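Local atomic coordinates of alpha-glucosidase ([Eubacterium] rectale, PDB entry 6PNR), a protein that probably hydrolyses alpha-linked glycosides of sulfoquinovose, the sulfonated sugar of sulfolipids, as a family 31 sulfoquinovosidase. Residues 471-476 with 511-516; 515-520 with 571-576; 602-607 with 643-648. All coordinates share one frame; numbering follows the deposited sequence.

Interaction 1 of 3, residues 471-476 with 511-516; sequences SVICGA and AEMAMF
I473 and M513 are the nearest CA pair of segments 471-476 and 511-516, which lie on helices 469-481 and 504-514, with 9.3 Å between I473 CA and M513 CA. Both helices belong to the TIM-barrel region of this family 31 glycosidase. One long side chain, M513, bridges this distance. It reaches across and meets V472 and I473, two consecutive residues of the facing helix.

The M513 chain leaves with CG anti to the backbone N (chi1 164°) and runs straight through chi2. It then bends at chi3 (75°), which turns the methyl aside from the line of the chain. The two ends of this bend have different partners. The methyl M513 CE lies 3.8 Å from V472 CG1 and also faces V472 CB. The sulfur meets the ethyl branch of I473, with CG1 nearer than CD1. No hydrogen bond joins the segments; the contact is apolar and buried.

Neighbouring parts close round it. P603 touches both I473 and M513, so the segment after strand 599-601 packs against the same pair. V472 also touches Q459 and S489. Q459 follows D458 of the inhibitor pocket in sequence, and the V472 side chain is about 12 Å from the bound aza-sugar. Of the contacts between the segments the closest is M513 SD to I473 CG1, 3.7 Å.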
# COMPACT_ATOMS: atom_id res chain seq x y z
N SER A 471 1.43 19.65 11.72
CA SER A 471 2.59 19.04 11.10
C SER A 471 3.73 20.04 10.93
O SER A 471 4.89 19.63 10.82
CB SER A 471 2.22 18.39 9.75
OG SER A 471 1.80 19.35 8.79
N VAL A 472 3.40 21.33 10.94
CA VAL A 472 4.41 22.38 10.93
C VAL A 472 5.32 22.28 12.16
O VAL A 472 6.54 22.49 12.07
CB VAL A 472 3.72 23.75 10.87
CG1 VAL A 472 4.74 24.88 11.11
CG2 VAL A 472 2.95 23.91 9.54
N ILE A 473 4.74 21.98 13.32
CA ILE A 473 5.55 21.93 14.54
C ILE A 473 6.52 20.77 14.49
O ILE A 473 7.70 20.90 14.85
CB ILE A 473 4.65 21.83 15.79
CG1 ILE A 473 3.64 22.96 15.84
CG2 ILE A 473 5.52 21.82 17.06
CD1 ILE A 473 2.39 22.58 16.55
N CYS A 474 6.02 19.60 14.07
CA CYS A 474 6.87 18.43 13.89
C CYS A 474 8.01 18.72 12.91
O CYS A 474 9.17 18.36 13.16
CB CYS A 474 6.01 17.26 13.40
SG CYS A 474 6.83 15.64 13.46
N GLY A 475 7.70 19.38 11.80
CA GLY A 475 8.73 19.74 10.84
C GLY A 475 9.76 20.68 11.42
O GLY A 475 10.94 20.59 11.10
N ALA A 476 9.32 21.61 12.27
CA ALA A 476 10.24 22.55 12.90
C ALA A 476 11.18 21.83 13.86
O ALA A 476 12.40 22.05 13.83
CB ALA A 476 9.47 23.64 13.63
N ALA A 511 -1.83 31.94 12.48
CA ALA A 511 -1.10 33.18 12.70
C ALA A 511 -0.62 33.31 14.15
O ALA A 511 0.46 33.85 14.40
CB ALA A 511 -1.97 34.37 12.29
N GLU A 512 -1.41 32.82 15.11
CA GLU A 512 -1.03 32.96 16.52
C GLU A 512 0.09 32.00 16.91
O GLU A 512 0.74 32.21 17.94
CB GLU A 512 -2.25 32.77 17.43
CG GLU A 512 -2.65 31.33 17.73
CD GLU A 512 -3.99 31.22 18.46
OE1 GLU A 512 -4.91 32.01 18.16
OE2 GLU A 512 -4.12 30.34 19.34
N MET A 513 0.33 30.96 16.11
CA MET A 513 1.55 30.17 16.24
C MET A 513 2.72 30.87 15.56
O MET A 513 3.82 30.96 16.13
CB MET A 513 1.36 28.78 15.63
CG MET A 513 2.67 28.04 15.36
SD MET A 513 2.49 26.33 14.80
CE MET A 513 1.97 26.61 13.09
N ALA A 514 2.48 31.40 14.35
CA ALA A 514 3.54 31.98 13.54
C ALA A 514 4.20 33.17 14.23
O ALA A 514 5.39 33.44 13.97
CB ALA A 514 2.98 32.39 12.18
N MET A 515 3.47 33.90 15.09
CA MET A 515 4.12 35.02 15.76
C MET A 515 5.18 34.57 16.75
O MET A 515 5.98 35.40 17.17
CB MET A 515 3.09 35.91 16.46
CG MET A 515 2.31 35.26 17.58
SD MET A 515 1.02 36.38 18.19
CE MET A 515 0.38 35.47 19.60
N PHE A 516 5.22 33.29 17.11
CA PHE A 516 6.32 32.73 17.89
C PHE A 516 7.27 31.92 17.01
O PHE A 516 7.69 30.83 17.38
CB PHE A 516 5.79 31.87 19.03
CG PHE A 516 4.94 32.61 20.02
CD1 PHE A 516 5.52 33.41 21.00
CD2 PHE A 516 3.56 32.50 19.97
CE1 PHE A 516 4.74 34.09 21.91
CE2 PHE A 516 2.76 33.19 20.87
CZ PHE A 516 3.35 33.99 21.85

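Interaction 2 of 3, residues 515-520 with 571-576; sequences MFTPFM and PVQRPL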
# COMPACT_ATOMS: atom_id res chain seq x y z
N MET A 515 3.47 33.90 15.09
CA MET A 515 4.12 35.02 15.76
C MET A 515 5.18 34.57 16.75
O MET A 515 5.98 35.40 17.17
CB MET A 515 3.09 35.91 16.46
CG MET A 515 2.31 35.26 17.58
SD MET A 515 1.02 36.38 18.19
CE MET A 515 0.38 35.47 19.60
N PHE A 516 5.22 33.29 17.11
CA PHE A 516 6.32 32.73 17.89
C PHE A 516 7.27 31.92 17.01
O PHE A 516 7.69 30.83 17.38
CB PHE A 516 5.79 31.87 19.03
CG PHE A 516 4.94 32.61 20.02
CD1 PHE A 516 5.52 33.41 21.00
CD2 PHE A 516 3.56 32.50 19.97
CE1 PHE A 516 4.74 34.09 21.91
CE2 PHE A 516 2.76 33.19 20.87
CZ PHE A 516 3.35 33.99 21.85
N THR A 517 7.58 32.43 15.81
CA THR A 517 8.56 31.85 14.90
C THR A 517 9.37 33.01 14.34
O THR A 517 8.99 34.17 14.54
CB THR A 517 7.89 31.04 13.77
OG1 THR A 517 7.25 31.94 12.85
CG2 THR A 517 6.86 30.03 14.32
N PRO A 518 10.49 32.77 13.63
CA PRO A 518 11.31 33.90 13.15
C PRO A 518 10.68 34.79 12.08
O PRO A 518 11.17 35.91 11.89
CB PRO A 518 12.57 33.22 12.60
CG PRO A 518 12.61 31.89 13.27
CD PRO A 518 11.18 31.48 13.44
N PHE A 519 9.62 34.35 11.38
CA PHE A 519 9.28 34.95 10.08
C PHE A 519 7.80 34.71 9.80
O PHE A 519 7.39 33.56 9.60
CB PHE A 519 10.17 34.31 9.01
CG PHE A 519 10.16 34.98 7.66
CD1 PHE A 519 10.96 36.10 7.40
CD2 PHE A 519 9.44 34.42 6.60
CE1 PHE A 519 10.99 36.67 6.13
CE2 PHE A 519 9.46 34.99 5.33
CZ PHE A 519 10.25 36.12 5.09
N MET A 520 6.99 35.78 9.79
CA MET A 520 5.54 35.71 9.59
C MET A 520 5.19 36.00 8.13
O MET A 520 5.37 37.13 7.66
CB MET A 520 4.80 36.71 10.48
CG MET A 520 4.78 36.37 11.96
SD MET A 520 3.66 37.43 12.89
CE MET A 520 2.05 36.66 12.55
N PRO A 571 18.73 25.64 17.47
CA PRO A 571 17.60 26.11 16.64
C PRO A 571 16.69 27.05 17.42
O PRO A 571 16.61 27.01 18.64
CB PRO A 571 16.88 24.81 16.26
CG PRO A 571 17.22 23.83 17.37
CD PRO A 571 18.63 24.21 17.81
N VAL A 572 15.98 27.90 16.67
CA VAL A 572 15.03 28.80 17.31
C VAL A 572 13.91 28.01 17.99
O VAL A 572 13.50 28.31 19.11
CB VAL A 572 14.48 29.82 16.30
CG1 VAL A 572 13.40 30.67 16.94
CG2 VAL A 572 15.61 30.69 15.77
N GLN A 573 13.38 26.99 17.31
CA GLN A 573 12.33 26.14 17.85
C GLN A 573 12.98 24.84 18.28
O GLN A 573 13.46 24.08 17.43
CB GLN A 573 11.22 25.90 16.81
CG GLN A 573 10.53 27.19 16.37
CD GLN A 573 9.44 26.96 15.33
OE1 GLN A 573 9.57 27.37 14.18
NE2 GLN A 573 8.35 26.31 15.74
N ARG A 574 12.98 24.57 19.59
CA ARG A 574 13.74 23.51 20.24
C ARG A 574 12.82 22.49 20.88
O ARG A 574 11.76 22.84 21.40
CB ARG A 574 14.66 24.09 21.33
CG ARG A 574 15.44 25.29 20.85
CD ARG A 574 16.23 25.98 21.94
NE ARG A 574 16.85 27.19 21.40
CZ ARG A 574 17.66 28.00 22.08
NH1 ARG A 574 17.96 27.72 23.34
NH2 ARG A 574 18.16 29.08 21.49
N PRO A 575 13.21 21.22 20.88
CA PRO A 575 12.42 20.22 21.59
C PRO A 575 12.59 20.39 23.09
O PRO A 575 13.59 20.91 23.58
CB PRO A 575 13.01 18.89 21.10
CG PRO A 575 14.41 19.22 20.75
CD PRO A 575 14.41 20.64 20.24
N LEU A 576 11.56 19.98 23.83
CA LEU A 576 11.60 20.22 25.27
C LEU A 576 12.82 19.59 25.92
O LEU A 576 13.40 20.17 26.84
CB LEU A 576 10.31 19.71 25.91
CG LEU A 576 9.18 20.71 26.13
CD1 LEU A 576 8.74 21.40 24.83
CD2 LEU A 576 7.99 20.00 26.77
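The ring of P518 points its CG at the fork of V572, 3.9 Å from V572 CG1. V572 CG2 is almost as near to P518 CG, so the fork of the valine straddles the corner of the proline ring. Beside this pair, T517 and Q573 make the second contact. Here the methyl T517 CG2 packs against the amide end of Q573, 3.8 Å from Q573 OE1. Q573 CG stands beside its own backbone N (chi1 -61°), and the chain is extended beyond it, which carries the amide across to the threonine.

The next shell sets these groups in place. T517 OG1 is hydrogen-bonded to A514 O, three residues back. This bond fixes the rotation of the side chain and leaves its methyl to face the glutamine.

On the other segment, R574 folds back on its own chain. R574 NE donates to P571 O at 2.8 Å, nearly along the C=O axis, with the oxygen tilted 16° from the guanidinium plane. R574 NH2 forms a salt bridge with E564, and R574 NH1 is hydrogen-bonded to H579 NE2. The contact joins the loop after helix 504-514 to the edge strand 573-574 of the C-terminal sheet.

No hydrogen bond crosses between the segments. The fit rests on van der Waals contact, one apolar pair and one methyl against an amide oxygen, while polar bonds to neighbouring residues hold each side in position.

Interaction 3 of 3, residues 602-607 with 643-648; sequences APVYEQ and YTPAFY
A602 and P645 share the one hydrogen bond of this contact. A602 N donates to P645 O at 3.0 Å, with an N-H...O angle of 161°. The bond continues the antiparallel pairing of strands 599-601 and 646-649 in the C-terminal beta sheet one step past the strands themselves, next to the backbone bond between F647 and L600.

The apolar contacts gather on the ring of P645. V604 crosses the ring at about a right angle. V604 CG2 lies beside the backbone N of its own residue and rests 3.9 Å from P645 CG, equally near P645 CD. A602 CB lies 4.2 Å from P645 CB. Between these side chains the carbonyl oxygen of A602 sits close to the ring carbons, 3.2 Å from both P645 CB and P645 CG. Cutting P645 back to an alanine removes CG and CD, and V604 CG2 would probably lose its partner and face a gap.

Ring and polar neighbours frame the pair. W612 touches both V604 and P645. T644 has two polar partners: its OG1 is hydrogen-bonded to E512 O of helix 504-514, and its O to W625 NE1.

Proline has no backbone N-H, so P645 can take part in the pairing only through its carbonyl. One backbone bond and a buried apolar ring thus join the two segments.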
# COMPACT_ATOMS: atom_id res chain seq x y z
N ALA A 602 2.81 25.88 22.97
CA ALA A 602 2.00 24.69 22.75
C ALA A 602 0.80 25.10 21.89
O ALA A 602 -0.28 25.38 22.42
CB ALA A 602 1.53 24.07 24.07
N PRO A 603 0.97 25.15 20.57
CA PRO A 603 -0.09 25.72 19.72
C PRO A 603 -1.37 24.88 19.73
O PRO A 603 -1.33 23.65 19.71
CB PRO A 603 0.54 25.73 18.32
CG PRO A 603 2.02 25.81 18.60
CD PRO A 603 2.21 24.93 19.82
N VAL A 604 -2.51 25.57 19.76
CA VAL A 604 -3.79 24.93 19.49
C VAL A 604 -3.80 24.50 18.03
O VAL A 604 -3.70 25.34 17.13
CB VAL A 604 -4.96 25.86 19.80
CG1 VAL A 604 -6.30 25.22 19.36
CG2 VAL A 604 -4.98 26.21 21.30
N TYR A 605 -3.90 23.20 17.79
CA TYR A 605 -3.91 22.69 16.43
C TYR A 605 -5.22 22.00 16.08
O TYR A 605 -5.28 21.26 15.10
CB TYR A 605 -2.72 21.76 16.19
CG TYR A 605 -2.64 20.51 17.07
CD1 TYR A 605 -3.48 19.42 16.85
CD2 TYR A 605 -1.70 20.42 18.10
CE1 TYR A 605 -3.40 18.27 17.64
CE2 TYR A 605 -1.61 19.27 18.90
CZ TYR A 605 -2.47 18.21 18.66
OH TYR A 605 -2.37 17.08 19.44
N GLU A 606 -6.29 22.25 16.85
CA GLU A 606 -7.61 21.69 16.57
C GLU A 606 -8.63 22.81 16.53
O GLU A 606 -8.45 23.87 17.14
CB GLU A 606 -8.02 20.64 17.61
CG GLU A 606 -7.13 19.41 17.66
CD GLU A 606 -7.37 18.56 18.90
OE1 GLU A 606 -7.90 19.09 19.90
OE2 GLU A 606 -7.02 17.36 18.88
N GLN A 607 -9.73 22.57 15.83
CA GLN A 607 -10.79 23.56 15.71
C GLN A 607 -11.71 23.52 16.94
O GLN A 607 -11.74 22.56 17.71
CB GLN A 607 -11.62 23.33 14.45
CG GLN A 607 -12.48 22.08 14.48
CD GLN A 607 -13.36 21.96 13.25
OE1 GLN A 607 -12.87 21.76 12.14
NE2 GLN A 607 -14.66 22.09 13.45
N TYR A 643 -5.05 33.76 21.82
CA TYR A 643 -4.35 33.59 23.09
C TYR A 643 -3.59 32.27 23.07
O TYR A 643 -3.95 31.31 23.76
CB TYR A 643 -5.35 33.69 24.25
CG TYR A 643 -5.97 35.07 24.30
CD1 TYR A 643 -5.37 36.10 25.01
CD2 TYR A 643 -7.12 35.36 23.58
CE1 TYR A 643 -5.91 37.38 25.03
CE2 TYR A 643 -7.67 36.63 23.59
CZ TYR A 643 -7.06 37.63 24.32
OH TYR A 643 -7.62 38.90 24.34
N THR A 644 -2.53 32.23 22.27
CA THR A 644 -1.69 31.05 22.14
C THR A 644 -1.31 30.51 23.52
O THR A 644 -0.95 31.30 24.40
CB THR A 644 -0.42 31.39 21.36
OG1 THR A 644 -0.74 32.24 20.27
CG2 THR A 644 0.27 30.12 20.85
N PRO A 645 -1.36 29.19 23.74
CA PRO A 645 -0.80 28.65 24.98
C PRO A 645 0.70 28.86 25.04
O PRO A 645 1.47 28.06 24.50
CB PRO A 645 -1.17 27.16 24.91
CG PRO A 645 -2.41 27.15 24.04
CD PRO A 645 -2.09 28.17 22.98
N ALA A 646 1.13 29.96 25.66
CA ALA A 646 2.53 30.37 25.66
C ALA A 646 2.94 30.74 27.08
O ALA A 646 2.19 31.40 27.80
CB ALA A 646 2.76 31.55 24.73
N PHE A 647 4.14 30.30 27.46
CA PHE A 647 4.65 30.48 28.81
C PHE A 647 6.10 30.93 28.71
O PHE A 647 6.81 30.56 27.77
CB PHE A 647 4.56 29.17 29.62
CG PHE A 647 3.19 28.53 29.58
CD1 PHE A 647 2.75 27.84 28.46
CD2 PHE A 647 2.34 28.64 30.67
CE1 PHE A 647 1.49 27.29 28.41
CE2 PHE A 647 1.07 28.07 30.63
CZ PHE A 647 0.65 27.39 29.49
N TYR A 648 6.54 31.74 29.67
CA TYR A 648 7.94 32.12 29.75
C TYR A 648 8.49 31.80 31.13
O TYR A 648 7.76 31.73 32.12
CB TYR A 648 8.17 33.61 29.40
CG TYR A 648 7.53 34.61 30.32
CD1 TYR A 648 8.20 35.11 31.43
CD2 TYR A 648 6.25 35.09 30.07
CE1 TYR A 648 7.60 36.05 32.28
CE2 TYR A 648 5.65 36.01 30.88
CZ TYR A 648 6.32 36.49 31.99
OH TYR A 648 5.69 37.41 32.79

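Overall arrangement
The three contacts lie on the same side of the chain's centre. Interactions 1 and 2 are 7 Å apart between centres, interactions 1 and 3 about 10 Å, and interactions 2 and 3 about 13 Å. Interaction 1 joins two helices of the TIM-barrel region. Interaction 2 begins where it ends, sharing M515 and F516, and reaches strand 573-574. Interaction 3 follows later in the chain, and its strand 646-649 belongs to the same antiparallel sheet. F516 CZ packs 3.8 Å from A646 CB, which links the helix pair of interaction 1 to the C-terminal sheet of interaction 3. Interaction 2 itself spans the barrel region and the C-terminal domain.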